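Local structure of hexokinase (Schistosoma mansoni, 1BDG) at residues K17-S22 with T264-S269; V24-I29 with V371-Y376. The protein binds glucose and, like other hexokinases, uses ATP to phosphorylate hexoses to hexose 6-phosphates, the first step of glycolysis. One frame throughout, in Å; residues are numbered along the deposited sequence.

From the N terminus, the chain runs through helix 5-16 into the turn 17-22 and then helix 23-41, so the first halves of both contacts follow one another closely. Contact 1 closes a loop of 241 residues, which holds the five-stranded sheet of the small subdomain, by bringing the turn against the start of helix 265-272. Contact 2 closes a longer loop, from helix 23-41 to the long helix 357-389. The two loops cross, because 24-29 lies within the first and 264-269 within the second. Their centres are 11 Å apart, and a salt bridge from Asp267 to Arg373 joins them; together they tie the N-terminal turn and helix 23-41 to two helices of the large subdomain.

Contact 1. Residues K17-S22 with T264-S269; sequences KPFDLS and TQFDKS
Phe19 reaches out of the short 3-10 turn to lie against Thr264 and Phe266. Its CB points neither toward nor away from the other segment, but with CG anti to the carbonyl carbon (chi1 -76°) the ring comes nearer. CD1 passes 4.2 Å from Thr264 CG2, a methyl set over one face of the ring near its rim. Farther out, CE1 meets Phe266 CD2 at 3.3 Å, and this partner lies at the edge of the Phe19 ring, in its plane. The two rings thus meet rim to rim, centroids 5.8 Å apart and planes 29° from each other, without stacking. At the tip, CZ lies 3.5 Å from Thr264 OG1. Pro18, which suits a tight turn, adds its CB against the same threonine methyl. Threonine fits here by serving two roles: its methyl packs on Pro18 and the Phe19 face, while its hydroxyl touches the Phe19 rim and joins the cap. Beyond the contact, Phe266 settles on Leu294 and Ile298 of helix 288-304. Asp267 returns the cap: its OD2 accepts from Thr264 N at 3.1 Å, nearly straight at 174°, through the anti lone pair. With the weak bond from Phe266 N to Thr264 OG1, this makes the capping box that begins helix 265-272.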
loop_
_atom_site.group_PDB
_atom_site.type_symbol
_atom_site.label_atom_id
_atom_site.label_comp_id
_atom_site.label_asym_id
_atom_site.label_seq_id
_atom_site.Cartn_x
_atom_site.Cartn_y
_atom_site.Cartn_z
ATOM N N LYS A 17 -4.487 -9.539 -23.951
ATOM C CA LYS A 17 -5.930 -9.313 -23.915
ATOM C C LYS A 17 -6.574 -9.640 -22.553
ATOM O O LYS A 17 -7.453 -8.920 -22.098
ATOM C CB LYS A 17 -6.629 -10.041 -25.075
ATOM C CG LYS A 17 -7.943 -9.407 -25.479
ATOM C CD LYS A 17 -8.439 -9.867 -26.829
ATOM C CE LYS A 17 -9.912 -9.499 -26.937
ATOM N NZ LYS A 17 -10.579 -9.838 -28.222
ATOM N N PRO A 18 -6.107 -10.690 -21.857
ATOM C CA PRO A 18 -6.705 -11.006 -20.559
ATOM C C PRO A 18 -6.569 -9.902 -19.528
ATOM O O PRO A 18 -7.127 -10.027 -18.446
ATOM C CB PRO A 18 -5.947 -12.253 -20.129
ATOM C CG PRO A 18 -5.730 -12.931 -21.408
ATOM C CD PRO A 18 -5.227 -11.788 -22.273
ATOM N N PHE A 19 -5.752 -8.882 -19.826
ATOM C CA PHE A 19 -5.566 -7.725 -18.934
ATOM C C PHE A 19 -6.613 -6.658 -19.236
ATOM O O PHE A 19 -6.889 -5.818 -18.393
ATOM C CB PHE A 19 -4.196 -7.075 -19.116
ATOM C CG PHE A 19 -3.072 -7.827 -18.504
ATOM C CD1 PHE A 19 -2.508 -8.915 -19.160
ATOM C CD2 PHE A 19 -2.532 -7.422 -17.300
ATOM C CE1 PHE A 19 -1.417 -9.591 -18.633
ATOM C CE2 PHE A 19 -1.426 -8.098 -16.754
ATOM C CZ PHE A 19 -0.870 -9.188 -17.430
ATOM N N ASP A 20 -7.134 -6.666 -20.462
ATOM C CA ASP A 20 -8.133 -5.702 -20.901
ATOM C C ASP A 20 -9.527 -6.004 -20.330
ATOM O O ASP A 20 -10.402 -6.522 -21.027
ATOM C CB ASP A 20 -8.186 -5.653 -22.428
ATOM C CG ASP A 20 -9.127 -4.582 -22.943
ATOM O OD1 ASP A 20 -9.225 -3.508 -22.315
ATOM O OD2 ASP A 20 -9.774 -4.806 -23.981
ATOM N N LEU A 21 -9.729 -5.661 -19.059
ATOM C CA LEU A 21 -11.001 -5.896 -18.377
ATOM C C LEU A 21 -12.063 -4.858 -18.710
ATOM O O LEU A 21 -11.756 -3.735 -19.089
ATOM C CB LEU A 21 -10.780 -6.005 -16.866
ATOM C CG LEU A 21 -9.730 -7.053 -16.470
ATOM C CD1 LEU A 21 -9.982 -7.524 -15.047
ATOM C CD2 LEU A 21 -9.784 -8.245 -17.425
ATOM N N SER A 22 -13.315 -5.263 -18.548
ATOM C CA SER A 22 -14.480 -4.438 -18.846
ATOM C C SER A 22 -15.089 -3.793 -17.608
ATOM O O SER A 22 -14.884 -4.268 -16.508
ATOM C CB SER A 22 -15.551 -5.322 -19.524
ATOM O OG SER A 22 -16.004 -6.379 -18.674
ATOM N N THR A 264 -4.147 -13.565 -14.571
ATOM C CA THR A 264 -3.488 -14.128 -15.751
ATOM C C THR A 264 -2.261 -14.947 -15.352
ATOM O O THR A 264 -1.908 -15.012 -14.169
ATOM C CB THR A 264 -3.046 -13.013 -16.712
ATOM O OG1 THR A 264 -1.992 -12.254 -16.113
ATOM C CG2 THR A 264 -4.206 -12.084 -17.027
ATOM N N GLN A 265 -1.598 -15.546 -16.340
ATOM C CA GLN A 265 -0.410 -16.371 -16.079
ATOM C C GLN A 265 0.798 -15.568 -15.607
ATOM O O GLN A 265 1.679 -16.090 -14.923
ATOM C CB GLN A 265 -0.036 -17.232 -17.300
ATOM C CG GLN A 265 0.126 -16.465 -18.611
ATOM C CD GLN A 265 0.951 -17.220 -19.659
ATOM O OE1 GLN A 265 2.189 -17.250 -19.601
ATOM N NE2 GLN A 265 0.268 -17.796 -20.634
ATOM N N PHE A 266 0.822 -14.295 -15.972
ATOM C CA PHE A 266 1.889 -13.396 -15.589
ATOM C C PHE A 266 1.723 -13.087 -14.103
ATOM O O PHE A 266 2.692 -12.926 -13.369
ATOM C CB PHE A 266 1.776 -12.143 -16.439
ATOM C CG PHE A 266 1.733 -12.431 -17.915
ATOM C CD1 PHE A 266 2.837 -12.970 -18.565
ATOM C CD2 PHE A 266 0.578 -12.203 -18.648
ATOM C CE1 PHE A 266 2.800 -13.280 -19.918
ATOM C CE2 PHE A 266 0.530 -12.508 -20.005
ATOM C CZ PHE A 266 1.651 -13.051 -20.641
ATOM N N ASP A 267 0.471 -13.036 -13.669
ATOM C CA ASP A 267 0.128 -12.786 -12.279
ATOM C C ASP A 267 0.519 -14.016 -11.443
ATOM O O ASP A 267 0.971 -13.894 -10.300
ATOM C CB ASP A 267 -1.388 -12.518 -12.147
ATOM C CG ASP A 267 -1.798 -11.128 -12.622
ATOM O OD1 ASP A 267 -1.133 -10.134 -12.256
ATOM O OD2 ASP A 267 -2.815 -11.021 -13.332
ATOM N N LYS A 268 0.370 -15.196 -12.041
ATOM C CA LYS A 268 0.682 -16.456 -11.375
ATOM C C LYS A 268 2.165 -16.742 -11.287
ATOM O O LYS A 268 2.633 -17.168 -10.237
ATOM C CB LYS A 268 -0.044 -17.624 -12.048
ATOM C CG LYS A 268 -1.534 -17.499 -11.982
ATOM C CD LYS A 268 -2.259 -18.633 -12.655
ATOM C CE LYS A 268 -3.734 -18.273 -12.692
ATOM N NZ LYS A 268 -4.667 -19.385 -12.932
ATOM N N SER A 269 2.919 -16.510 -12.357
ATOM C CA SER A 269 4.352 -16.767 -12.305
ATOM C C SER A 269 5.099 -15.663 -11.566
ATOM O O SER A 269 6.256 -15.849 -11.177
ATOM C CB SER A 269 4.930 -16.976 -13.696
ATOM O OG SER A 269 4.772 -15.818 -14.486
#

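Contact 2. Residues V24-I29 with V371-Y376; sequences VDYEEI and VKRAAY
Tyr26 drives its ring straight at helix 357-389, and the closest packing is at its outer end, around CE2, CZ and OH. Tyr376 CB sits over one face of that ring, 3.9 Å from the centroid of Tyr26 and 29° off the normal, a CH-pi contact. The same carbon approaches Tyr26 CZ to 3.5 Å. The phenol oxygen continues past it: Tyr26 OH lies 3.5 Å from Arg373 CG, against the aliphatic base of the arginine, and is also at the edge of the Tyr376 ring, in its plane. Tyrosine suits this place because its flat face receives Tyr376 CB while its extra length carries OH on to the arginine; the nearest CA atoms, those of Tyr26 and Tyr376, are 7.6 Å apart. This is helix-to-helix packing that sets helix 23-41, from the N-terminal part of the chain, against the long helix 357-389 of the large subdomain; Met416 of helix 409-420 also touches Tyr26. Arginine serves on two levels: its CB and CG line the apolar contact, while a bend at chi3 (67°) carries the guanidinium off to a salt bridge with Asp267. Toward solvent the fit is looser. The near edge of the partly exposed Tyr376 ring, at CD2, stays by Tyr26, but its far end leads away, the two ring planes 67° apart, and a sulfate ion, probably from the crystallisation liquor, lies about 5 Å from the Tyr376 side chain.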
loop_
_atom_site.group_PDB
_atom_site.type_symbol
_atom_site.label_atom_id
_atom_site.label_comp_id
_atom_site.label_asym_id
_atom_site.label_seq_id
_atom_site.Cartn_x
_atom_site.Cartn_y
_atom_site.Cartn_z
ATOM N N VAL A 24 -17.843 -4.153 -16.626
ATOM C CA VAL A 24 -18.615 -5.203 -15.987
ATOM C C VAL A 24 -17.690 -6.031 -15.107
ATOM O O VAL A 24 -18.066 -6.398 -13.990
ATOM C CB VAL A 24 -19.370 -6.127 -16.991
ATOM C CG1 VAL A 24 -20.227 -7.125 -16.205
ATOM C CG2 VAL A 24 -20.256 -5.299 -17.948
ATOM N N ASP A 25 -16.463 -6.272 -15.564
ATOM C CA ASP A 25 -15.544 -7.063 -14.761
ATOM C C ASP A 25 -15.338 -6.392 -13.417
ATOM O O ASP A 25 -15.560 -7.004 -12.378
ATOM C CB ASP A 25 -14.216 -7.286 -15.482
ATOM C CG ASP A 25 -14.335 -8.259 -16.642
ATOM O OD1 ASP A 25 -15.235 -9.121 -16.622
ATOM O OD2 ASP A 25 -13.511 -8.181 -17.574
ATOM N N TYR A 26 -15.000 -5.110 -13.434
ATOM C CA TYR A 26 -14.782 -4.369 -12.201
ATOM C C TYR A 26 -16.022 -4.334 -11.312
ATOM O O TYR A 26 -15.912 -4.494 -10.102
ATOM C CB TYR A 26 -14.256 -2.973 -12.514
ATOM C CG TYR A 26 -12.921 -3.026 -13.200
ATOM C CD1 TYR A 26 -11.877 -3.749 -12.644
ATOM C CD2 TYR A 26 -12.711 -2.404 -14.424
ATOM C CE1 TYR A 26 -10.660 -3.866 -13.289
ATOM C CE2 TYR A 26 -11.488 -2.511 -15.079
ATOM C CZ TYR A 26 -10.471 -3.253 -14.498
ATOM O OH TYR A 26 -9.273 -3.424 -15.127
ATOM N N GLU A 27 -17.201 -4.156 -11.904
ATOM C CA GLU A 27 -18.440 -4.159 -11.117
ATOM C C GLU A 27 -18.430 -5.440 -10.258
ATOM O O GLU A 27 -18.686 -5.402 -9.061
ATOM C CB GLU A 27 -19.681 -4.125 -12.033
ATOM C CG GLU A 27 -19.790 -2.854 -12.905
ATOM C CD GLU A 27 -20.977 -2.839 -13.899
ATOM O OE1 GLU A 27 -21.389 -3.913 -14.399
ATOM O OE2 GLU A 27 -21.474 -1.737 -14.224
ATOM N N GLU A 28 -18.021 -6.548 -10.863
ATOM C CA GLU A 28 -17.950 -7.832 -10.190
ATOM C C GLU A 28 -16.856 -7.931 -9.129
ATOM O O GLU A 28 -17.126 -8.390 -8.023
ATOM C CB GLU A 28 -17.724 -8.929 -11.201
ATOM C CG GLU A 28 -17.787 -10.299 -10.601
ATOM C CD GLU A 28 -18.983 -11.029 -11.108
ATOM O OE1 GLU A 28 -19.223 -10.910 -12.346
ATOM O OE2 GLU A 28 -19.686 -11.680 -10.279
ATOM N N ILE A 29 -15.615 -7.582 -9.467
ATOM C CA ILE A 29 -14.539 -7.640 -8.465
ATOM C C ILE A 29 -15.083 -6.900 -7.237
ATOM O O ILE A 29 -15.196 -7.469 -6.151
ATOM C CB ILE A 29 -13.227 -6.967 -8.956
ATOM C CG1 ILE A 29 -12.514 -7.866 -9.962
ATOM C CG2 ILE A 29 -12.311 -6.638 -7.794
ATOM C CD1 ILE A 29 -12.892 -7.604 -11.399
ATOM N N VAL A 371 -0.458 -1.082 -16.002
ATOM C CA VAL A 371 -0.741 0.108 -15.205
ATOM C C VAL A 371 -2.197 0.558 -15.270
ATOM O O VAL A 371 -2.715 1.109 -14.298
ATOM C CB VAL A 371 0.243 1.267 -15.582
ATOM C CG1 VAL A 371 -0.469 2.617 -15.586
ATOM C CG2 VAL A 371 1.438 1.273 -14.618
ATOM N N LYS A 372 -2.851 0.309 -16.402
ATOM C CA LYS A 372 -4.256 0.677 -16.594
ATOM C C LYS A 372 -5.177 -0.136 -15.688
ATOM O O LYS A 372 -6.069 0.410 -15.033
ATOM C CB LYS A 372 -4.660 0.450 -18.042
ATOM C CG LYS A 372 -4.710 1.691 -18.895
ATOM C CD LYS A 372 -6.009 1.776 -19.713
ATOM N N ARG A 373 -4.961 -1.450 -15.670
ATOM C CA ARG A 373 -5.746 -2.360 -14.846
ATOM C C ARG A 373 -5.476 -2.137 -13.359
ATOM O O ARG A 373 -6.350 -2.355 -12.517
ATOM C CB ARG A 373 -5.396 -3.793 -15.194
ATOM C CG ARG A 373 -6.135 -4.834 -14.384
ATOM C CD ARG A 373 -5.577 -6.213 -14.654
ATOM N NE ARG A 373 -4.211 -6.364 -14.162
ATOM C CZ ARG A 373 -3.617 -7.534 -13.963
ATOM N NH1 ARG A 373 -4.259 -8.668 -14.215
ATOM N NH2 ARG A 373 -2.382 -7.573 -13.495
ATOM N N ALA A 374 -4.249 -1.735 -13.042
ATOM C CA ALA A 374 -3.846 -1.485 -11.672
ATOM C C ALA A 374 -4.731 -0.408 -11.085
ATOM O O ALA A 374 -5.439 -0.643 -10.106
ATOM C CB ALA A 374 -2.411 -1.057 -11.646
ATOM N N ALA A 375 -4.736 0.758 -11.735
ATOM C CA ALA A 375 -5.538 1.904 -11.294
ATOM C C ALA A 375 -7.006 1.517 -11.179
ATOM O O ALA A 375 -7.611 1.662 -10.122
ATOM C CB ALA A 375 -5.367 3.088 -12.256
ATOM N N TYR A 376 -7.561 0.965 -12.246
ATOM C CA TYR A 376 -8.949 0.542 -12.244
ATOM C C TYR A 376 -9.265 -0.395 -11.086
ATOM O O TYR A 376 -10.338 -0.314 -10.504
ATOM C CB TYR A 376 -9.291 -0.129 -13.566
ATOM C CG TYR A 376 -9.393 0.819 -14.725
ATOM C CD1 TYR A 376 -9.518 2.191 -14.519
ATOM C CD2 TYR A 376 -9.388 0.353 -16.030
ATOM C CE1 TYR A 376 -9.639 3.067 -15.577
ATOM C CE2 TYR A 376 -9.504 1.227 -17.101
ATOM C CZ TYR A 376 -9.629 2.582 -16.861
ATOM O OH TYR A 376 -9.729 3.455 -17.905
#